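Side-chain contacts in alpha-1,2-Mannosidase (Trichoderma reesei, PDB 1HCU), which probably trims alpha-1,2-linked mannose residues from high-mannose N-glycans as a calcium-dependent glycosidase of family 47: residues S451-A455 and E456-Y460; E416-S419 and A420-A424; L323-Q326 and K327-D330. All coordinates share one frame; numbering follows the deposited sequence.

Interaction 1. Residues S451-A455 and E456-Y460; sequences SFWFA and EALKY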
loop_
_atom_site.group_PDB
_atom_site.type_symbol
_atom_site.label_atom_id
_atom_site.label_comp_id
_atom_site.label_asym_id
_atom_site.label_seq_id
_atom_site.Cartn_x
_atom_site.Cartn_y
_atom_site.Cartn_z
ATOM N N SER A 451 6.386 -7.147 -7.058
ATOM C CA SER A 451 5.575 -8.085 -6.293
ATOM C C SER A 451 4.187 -7.544 -5.920
ATOM O O SER A 451 3.221 -8.308 -5.878
ATOM C CB SER A 451 6.333 -8.542 -5.033
ATOM O OG SER A 451 6.468 -7.501 -4.083
ATOM N N PHE A 452 4.072 -6.241 -5.655
ATOM C CA PHE A 452 2.763 -5.694 -5.297
ATOM C C PHE A 452 1.734 -5.832 -6.436
ATOM O O PHE A 452 0.541 -5.602 -6.245
ATOM C CB PHE A 452 2.886 -4.235 -4.819
ATOM C CG PHE A 452 3.670 -3.340 -5.741
ATOM C CD1 PHE A 452 3.194 -3.044 -7.007
ATOM C CD2 PHE A 452 4.868 -2.763 -5.321
ATOM C CE1 PHE A 452 3.888 -2.186 -7.848
ATOM C CE2 PHE A 452 5.575 -1.900 -6.157
ATOM C CZ PHE A 452 5.082 -1.609 -7.426
ATOM N N TRP A 453 2.198 -6.214 -7.622
ATOM C CA TRP A 453 1.279 -6.436 -8.734
ATOM C C TRP A 453 0.436 -7.634 -8.283
ATOM O O TRP A 453 -0.790 -7.620 -8.391
ATOM C CB TRP A 453 2.062 -6.763 -10.001
ATOM C CG TRP A 453 1.246 -7.290 -11.150
ATOM C CD1 TRP A 453 1.422 -8.483 -11.789
ATOM C CD2 TRP A 453 0.178 -6.621 -11.840
ATOM N NE1 TRP A 453 0.536 -8.600 -12.834
ATOM C CE2 TRP A 453 -0.238 -7.473 -12.888
ATOM C CE3 TRP A 453 -0.464 -5.386 -11.676
ATOM C CZ2 TRP A 453 -1.267 -7.129 -13.772
ATOM C CZ3 TRP A 453 -1.487 -5.043 -12.553
ATOM C CH2 TRP A 453 -1.879 -5.915 -13.590
ATOM N N PHE A 454 1.107 -8.651 -7.743
ATOM C CA PHE A 454 0.446 -9.854 -7.245
ATOM C C PHE A 454 -0.392 -9.603 -5.996
ATOM O O PHE A 454 -1.543 -10.029 -5.908
ATOM C CB PHE A 454 1.469 -10.940 -6.880
ATOM C CG PHE A 454 2.087 -11.623 -8.057
ATOM C CD1 PHE A 454 3.423 -11.403 -8.382
ATOM C CD2 PHE A 454 1.339 -12.496 -8.842
ATOM C CE1 PHE A 454 4.004 -12.041 -9.466
ATOM C CE2 PHE A 454 1.911 -13.140 -9.930
ATOM C CZ PHE A 454 3.245 -12.914 -10.245
ATOM N N ALA A 455 0.195 -8.908 -5.030
ATOM C CA ALA A 455 -0.476 -8.656 -3.764
ATOM C C ALA A 455 -1.566 -7.601 -3.735
ATOM O O ALA A 455 -2.566 -7.761 -3.035
ATOM C CB ALA A 455 0.568 -8.321 -2.700
ATOM N N GLU A 456 -1.383 -6.534 -4.500
ATOM C CA GLU A 456 -2.329 -5.427 -4.456
ATOM C C GLU A 456 -3.195 -5.125 -5.671
ATOM O O GLU A 456 -4.415 -5.206 -5.609
ATOM C CB GLU A 456 -1.570 -4.157 -4.074
ATOM C CG GLU A 456 -0.744 -4.269 -2.806
ATOM C CD GLU A 456 -0.275 -2.904 -2.315
ATOM O OE1 GLU A 456 0.928 -2.589 -2.456
ATOM O OE2 GLU A 456 -1.122 -2.145 -1.800
ATOM N N ALA A 457 -2.566 -4.733 -6.768
ATOM C CA ALA A 457 -3.327 -4.401 -7.954
ATOM C C ALA A 457 -4.312 -5.501 -8.333
ATOM O O ALA A 457 -5.500 -5.237 -8.498
ATOM C CB ALA A 457 -2.396 -4.105 -9.109
ATOM N N LEU A 458 -3.833 -6.737 -8.450
ATOM C CA LEU A 458 -4.708 -7.847 -8.839
ATOM C C LEU A 458 -5.701 -8.246 -7.744
ATOM O O LEU A 458 -6.785 -8.757 -8.032
ATOM C CB LEU A 458 -3.859 -9.051 -9.279
ATOM C CG LEU A 458 -3.084 -8.853 -10.597
ATOM C CD1 LEU A 458 -2.189 -10.068 -10.881
ATOM C CD2 LEU A 458 -4.072 -8.667 -11.744
ATOM N N LYS A 459 -5.331 -7.997 -6.492
ATOM C CA LYS A 459 -6.180 -8.310 -5.348
ATOM C C LYS A 459 -7.388 -7.359 -5.299
ATOM O O LYS A 459 -8.528 -7.803 -5.251
ATOM C CB LYS A 459 -5.355 -8.195 -4.056
ATOM C CG LYS A 459 -6.162 -8.296 -2.767
ATOM C CD LYS A 459 -6.106 -9.668 -2.162
ATOM C CE LYS A 459 -5.157 -9.750 -0.965
ATOM N NZ LYS A 459 -3.710 -9.582 -1.291
ATOM N N TYR A 460 -7.145 -6.052 -5.315
ATOM C CA TYR A 460 -8.257 -5.106 -5.267
ATOM C C TYR A 460 -9.134 -5.206 -6.515
ATOM O O TYR A 460 -10.360 -5.136 -6.414
ATOM C CB TYR A 460 -7.748 -3.668 -5.084
ATOM C CG TYR A 460 -7.159 -3.395 -3.707
ATOM C CD1 TYR A 460 -7.927 -3.551 -2.548
ATOM C CD2 TYR A 460 -5.826 -3.010 -3.565
ATOM C CE1 TYR A 460 -7.370 -3.333 -1.281
ATOM C CE2 TYR A 460 -5.265 -2.788 -2.310
ATOM C CZ TYR A 460 -6.036 -2.953 -1.171
ATOM O OH TYR A 460 -5.470 -2.754 0.072
#
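W453 and L458 meet five residues apart on one helix, the indole offering a face and the leucine laying its branched end over it. CD1 of L458 sits 3.9 Å from the centroid of the five-membered ring of W453, a CH-pi contact 20° off the ring normal, while CD2 of L458 meets CZ2 of W453 at 3.8 Å. With CG anti to the backbone N (chi1 168°), the indole reaches the next turn, where its six-membered ring also meets A457, CB to CE3 of W453 at 3.5 Å. The spacing is explained by a pi-type widening at 453-455: L458 N donates to W453 O at 3.2 Å, five residues back, and F452 O accepts from both E456 N and A457 N. The indole NH itself is taken by S26 OG.

Beside the widened turn, the K459 chain bends three times and brings NZ back to A455 O at 2.8 Å, in the carbonyl plane and on a lone pair. The same ammonium also makes a salt bridge to D63, so a buried charge is met by a carboxylate as well as by backbone. OE1 of E456 approaches CB of F452 at 3.5 Å, and the E456 side chain lies about 4 Å from the bound calcium ion.

Helix 451-465 is thus packed on several sides: F454 and L458 press on helix 13-33, A455 and K459 on helix 56-67, and A457 and Y460 on helix 393-405.

Interaction 2. Residues E416-S419 and A420-A424; sequences EALS and AIEDA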
loop_
_atom_site.group_PDB
_atom_site.type_symbol
_atom_site.label_atom_id
_atom_site.label_comp_id
_atom_site.label_asym_id
_atom_site.label_seq_id
_atom_site.Cartn_x
_atom_site.Cartn_y
_atom_site.Cartn_z
ATOM N N GLU A 416 -12.417 -0.102 -16.261
ATOM C CA GLU A 416 -11.755 0.720 -17.261
ATOM C C GLU A 416 -10.283 0.830 -16.884
ATOM O O GLU A 416 -9.417 0.861 -17.761
ATOM C CB GLU A 416 -12.387 2.113 -17.326
ATOM C CG GLU A 416 -13.763 2.148 -17.973
ATOM C CD GLU A 416 -14.477 3.476 -17.756
ATOM O OE1 GLU A 416 -13.804 4.531 -17.814
ATOM O OE2 GLU A 416 -15.711 3.461 -17.535
ATOM N N ALA A 417 -10.009 0.876 -15.579
ATOM C CA ALA A 417 -8.637 0.971 -15.081
ATOM C C ALA A 417 -7.857 -0.322 -15.353
ATOM O O ALA A 417 -6.759 -0.269 -15.914
ATOM C CB ALA A 417 -8.631 1.298 -13.581
ATOM N N LEU A 418 -8.415 -1.475 -14.972
ATOM C CA LEU A 418 -7.734 -2.748 -15.218
ATOM C C LEU A 418 -7.499 -2.922 -16.722
ATOM O O LEU A 418 -6.392 -3.249 -17.138
ATOM C CB LEU A 418 -8.541 -3.955 -14.693
ATOM C CG LEU A 418 -7.886 -5.315 -15.051
ATOM C CD1 LEU A 418 -6.992 -5.799 -13.917
ATOM C CD2 LEU A 418 -8.940 -6.357 -15.355
ATOM N N SER A 419 -8.533 -2.688 -17.531
ATOM C CA SER A 419 -8.415 -2.828 -18.987
ATOM C C SER A 419 -7.300 -1.974 -19.587
ATOM O O SER A 419 -6.513 -2.455 -20.411
ATOM C CB SER A 419 -9.736 -2.471 -19.679
ATOM O OG SER A 419 -10.784 -3.308 -19.238
ATOM N N ALA A 420 -7.240 -0.705 -19.193
ATOM C CA ALA A 420 -6.199 0.182 -19.702
ATOM C C ALA A 420 -4.831 -0.363 -19.300
ATOM O O ALA A 420 -3.896 -0.390 -20.105
ATOM C CB ALA A 420 -6.385 1.593 -19.161
ATOM N N ILE A 421 -4.726 -0.812 -18.055
ATOM C CA ILE A 421 -3.480 -1.361 -17.535
ATOM C C ILE A 421 -2.995 -2.588 -18.312
ATOM O O ILE A 421 -1.839 -2.641 -18.728
ATOM C CB ILE A 421 -3.625 -1.742 -16.040
ATOM C CG1 ILE A 421 -3.762 -0.471 -15.194
ATOM C CG2 ILE A 421 -2.439 -2.586 -15.593
ATOM C CD1 ILE A 421 -4.039 -0.735 -13.727
ATOM N N GLU A 422 -3.858 -3.576 -18.524
ATOM C CA GLU A 422 -3.389 -4.747 -19.249
ATOM C C GLU A 422 -3.177 -4.538 -20.739
ATOM O O GLU A 422 -2.326 -5.198 -21.334
ATOM C CB GLU A 422 -4.289 -5.965 -19.003
ATOM C CG GLU A 422 -5.765 -5.794 -19.233
ATOM C CD GLU A 422 -6.517 -7.098 -18.982
ATOM O OE1 GLU A 422 -6.155 -7.816 -18.022
ATOM O OE2 GLU A 422 -7.470 -7.406 -19.735
ATOM N N ASP A 423 -3.915 -3.615 -21.345
ATOM C CA ASP A 423 -3.735 -3.368 -22.771
ATOM C C ASP A 423 -2.368 -2.738 -23.053
ATOM O O ASP A 423 -1.771 -2.989 -24.099
ATOM C CB ASP A 423 -4.842 -2.460 -23.328
ATOM C CG ASP A 423 -6.209 -3.133 -23.343
ATOM O OD1 ASP A 423 -6.279 -4.356 -23.583
ATOM O OD2 ASP A 423 -7.218 -2.432 -23.136
ATOM N N ALA A 424 -1.865 -1.931 -22.123
ATOM C CA ALA A 424 -0.572 -1.285 -22.324
ATOM C C ALA A 424 0.575 -1.975 -21.591
ATOM O O ALA A 424 1.706 -1.978 -22.070
ATOM C CB ALA A 424 -0.651 0.179 -21.913
#
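I421 lays its longer branch over the carbonyl of A417, one turn back: CG1 lies 3.1 Å from A417 O, and CD1 follows at 3.5 Å from the same oxygen. CG1 stands beside the backbone N, anti to the carbonyl carbon (chi1 -69°), which turns this branch back along the helix and leaves CG2 on the other flank. The oxygen it covers is already engaged, since I421 N donates to A417 O at 3.0 Å. Replacing I421 by alanine would probably open a gap over the A417 carbonyl and leave L395, Y388 and W453 without the aliphatic branches they pack against.

Round the helix, E422 takes a different course. Its CG is set between the backbone N and the carbonyl carbon (chi1 52°), resting 3.4 Å from L418 O, and the extended chain passes obliquely by L418, where OE1 only grazes CD2 of L418 at 4.1 Å. D423 turns its carboxylate back to the preceding turn, and OD2 comes to 2.8 Å from S419 O; both are acceptors, so the approach is no hydrogen bond, and the oxygen is already engaged by D423 N at 3.0 Å. D423 also touches a crystal neighbour, which leaves this pose doubtful. S419 turns its hydroxyl backward to W415 O.

A417, L418 and I421 face neighbouring helices, whereas E416 and D423 lie at the surface: the division of an amphipathic alpha-helix, here helix 408-425, consistent with the (alpha/alpha)7 barrel of glycosyl hydrolase family 47.

Interaction 3. Residues L323-Q326 and K327-D330; sequences LNEQ and KYID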
loop_
_atom_site.group_PDB
_atom_site.type_symbol
_atom_site.label_atom_id
_atom_site.label_comp_id
_atom_site.label_asym_id
_atom_site.label_seq_id
_atom_site.Cartn_x
_atom_site.Cartn_y
_atom_site.Cartn_z
ATOM N N LEU A 323 -16.078 5.396 11.700
ATOM C CA LEU A 323 -16.532 6.473 12.579
ATOM C C LEU A 323 -17.948 6.958 12.317
ATOM O O LEU A 323 -18.411 7.878 12.983
ATOM C CB LEU A 323 -15.577 7.662 12.484
ATOM C CG LEU A 323 -14.160 7.367 12.958
ATOM C CD1 LEU A 323 -13.261 8.529 12.622
ATOM C CD2 LEU A 323 -14.176 7.081 14.461
ATOM N N ASN A 324 -18.633 6.339 11.358
ATOM C CA ASN A 324 -19.995 6.746 11.005
ATOM C C ASN A 324 -20.067 8.232 10.670
ATOM O O ASN A 324 -21.039 8.904 11.012
ATOM C CB ASN A 324 -20.980 6.450 12.141
ATOM C CG ASN A 324 -21.195 4.964 12.361
ATOM O OD1 ASN A 324 -21.601 4.236 11.452
ATOM N ND2 ASN A 324 -20.928 4.504 13.578
ATOM N N GLU A 325 -19.031 8.736 10.004
ATOM C CA GLU A 325 -18.956 10.138 9.603
ATOM C C GLU A 325 -19.009 10.295 8.089
ATOM O O GLU A 325 -18.019 10.060 7.402
ATOM C CB GLU A 325 -17.655 10.767 10.114
ATOM C CG GLU A 325 -17.634 11.065 11.594
ATOM C CD GLU A 325 -18.690 12.079 11.989
ATOM O OE1 GLU A 325 -18.856 13.090 11.262
ATOM O OE2 GLU A 325 -19.348 11.870 13.030
ATOM N N GLN A 326 -20.158 10.712 7.579
ATOM C CA GLN A 326 -20.359 10.910 6.142
ATOM C C GLN A 326 -19.331 11.839 5.501
ATOM O O GLN A 326 -18.946 11.638 4.348
ATOM C CB GLN A 326 -21.756 11.484 5.880
ATOM C CG GLN A 326 -22.744 10.514 5.255
ATOM C CD GLN A 326 -22.260 9.919 3.948
ATOM O OE1 GLN A 326 -21.715 10.612 3.105
ATOM N NE2 GLN A 326 -22.479 8.635 3.770
ATOM N N LYS A 327 -18.913 12.861 6.246
ATOM C CA LYS A 327 -17.947 13.829 5.750
ATOM C C LYS A 327 -16.688 13.145 5.191
ATOM O O LYS A 327 -16.219 13.496 4.106
ATOM C CB LYS A 327 -17.548 14.801 6.869
ATOM C CG LYS A 327 -16.782 14.120 7.994
ATOM C CD LYS A 327 -16.247 15.079 9.064
ATOM C CE LYS A 327 -17.310 15.486 10.087
ATOM N NZ LYS A 327 -16.682 16.127 11.293
ATOM N N TYR A 328 -16.146 12.179 5.935
ATOM C CA TYR A 328 -14.943 11.470 5.504
ATOM C C TYR A 328 -15.244 10.600 4.287
ATOM O O TYR A 328 -14.406 10.453 3.395
ATOM C CB TYR A 328 -14.379 10.622 6.655
ATOM C CG TYR A 328 -13.970 11.451 7.858
ATOM C CD1 TYR A 328 -14.263 11.029 9.156
ATOM C CD2 TYR A 328 -13.333 12.687 7.697
ATOM C CE1 TYR A 328 -13.941 11.823 10.269
ATOM C CE2 TYR A 328 -13.008 13.483 8.792
ATOM C CZ TYR A 328 -13.316 13.047 10.075
ATOM O OH TYR A 328 -13.008 13.846 11.158
ATOM N N ILE A 329 -16.442 10.034 4.243
ATOM C CA ILE A 329 -16.815 9.222 3.103
ATOM C C ILE A 329 -16.940 10.116 1.862
ATOM O O ILE A 329 -16.374 9.804 0.813
ATOM C CB ILE A 329 -18.147 8.474 3.352
ATOM C CG1 ILE A 329 -17.969 7.486 4.523
ATOM C CG2 ILE A 329 -18.580 7.757 2.078
ATOM C CD1 ILE A 329 -19.226 6.708 4.896
ATOM N N ASP A 330 -17.656 11.234 1.980
ATOM C CA ASP A 330 -17.810 12.150 0.849
ATOM C C ASP A 330 -16.463 12.622 0.319
ATOM O O ASP A 330 -16.238 12.656 -0.897
ATOM C CB ASP A 330 -18.621 13.395 1.231
ATOM C CG ASP A 330 -20.048 13.079 1.607
ATOM O OD1 ASP A 330 -20.544 11.995 1.232
ATOM O OD2 ASP A 330 -20.676 13.932 2.272
HETATM O O HOH W 1 -20.106 13.454 8.798
#
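The backbone leaves helix 312-323 through a Schellman motif, with N324 at positive phi, and enters the next helix directly, E325 holding the N-cap position of helix 326-344. The first turn is pinned loosely at its start, Y328 N giving E325 O a weak bond of 3.2 Å, and firmly one step on, where D330 N meets Q326 O at 2.7 Å in a nearly straight bond (173°).

Y328 is the buried side chain of the junction. E325 runs alongside it, pointing the same way, with CB 3.5 Å from CD1 of Y328 and its carboxylate plane turned 65° from the ring. L323 crosses obliquely from the end of the preceding helix, its CD1 meeting CE1 of Y328 at 4.1 Å, so one aromatic ring is touched by residues from both sides of the turn. CG of K327 lies over the centre of one face of the Y328 ring. Beyond the two segments, helix 263-280 supplies D274 as the partner of the phenol OH and W269 edge-to-face with the ring.

On the exposed side, K327 lies side by side with E325. Its CG stands between the backbone N and the carbonyl carbon (chi1 66°), sending the chain along the glutamate. E325 OE1 lies closest to CE of K327, at 3.1 Å; NZ is the farther partner, in a long salt bridge of 3.7 Å. The N-terminal end of the helix would probably also favour the negative charge of E325. A water joins the carboxylate to the backbone, donating to E325 OE1 at 2.8 Å and accepting from K327 N at 2.9 Å.

Interactions 1 and 2 belong to neighbouring helices; the centres of the two contacts lie about 14 Å apart, and they touch directly: CH2 of W453 packs on CG2 of I421 at 3.9 Å. L395, on helix 393-405, is common to both, meeting A457 from interaction 1 and A417 and I421 from interaction 2. That helix begins with E393, a predicted active-site residue; the E456 side chain is about 5 Å from that of E393, while I421 stands about 9 Å from it. Of the three contacts, interaction 1 is the one beside the bound calcium ion. Interaction 3 is peripheral, its nearest atoms about 16 Å from interaction 1 and 18 Å from interaction 2, at a helix-to-helix turn on the surface.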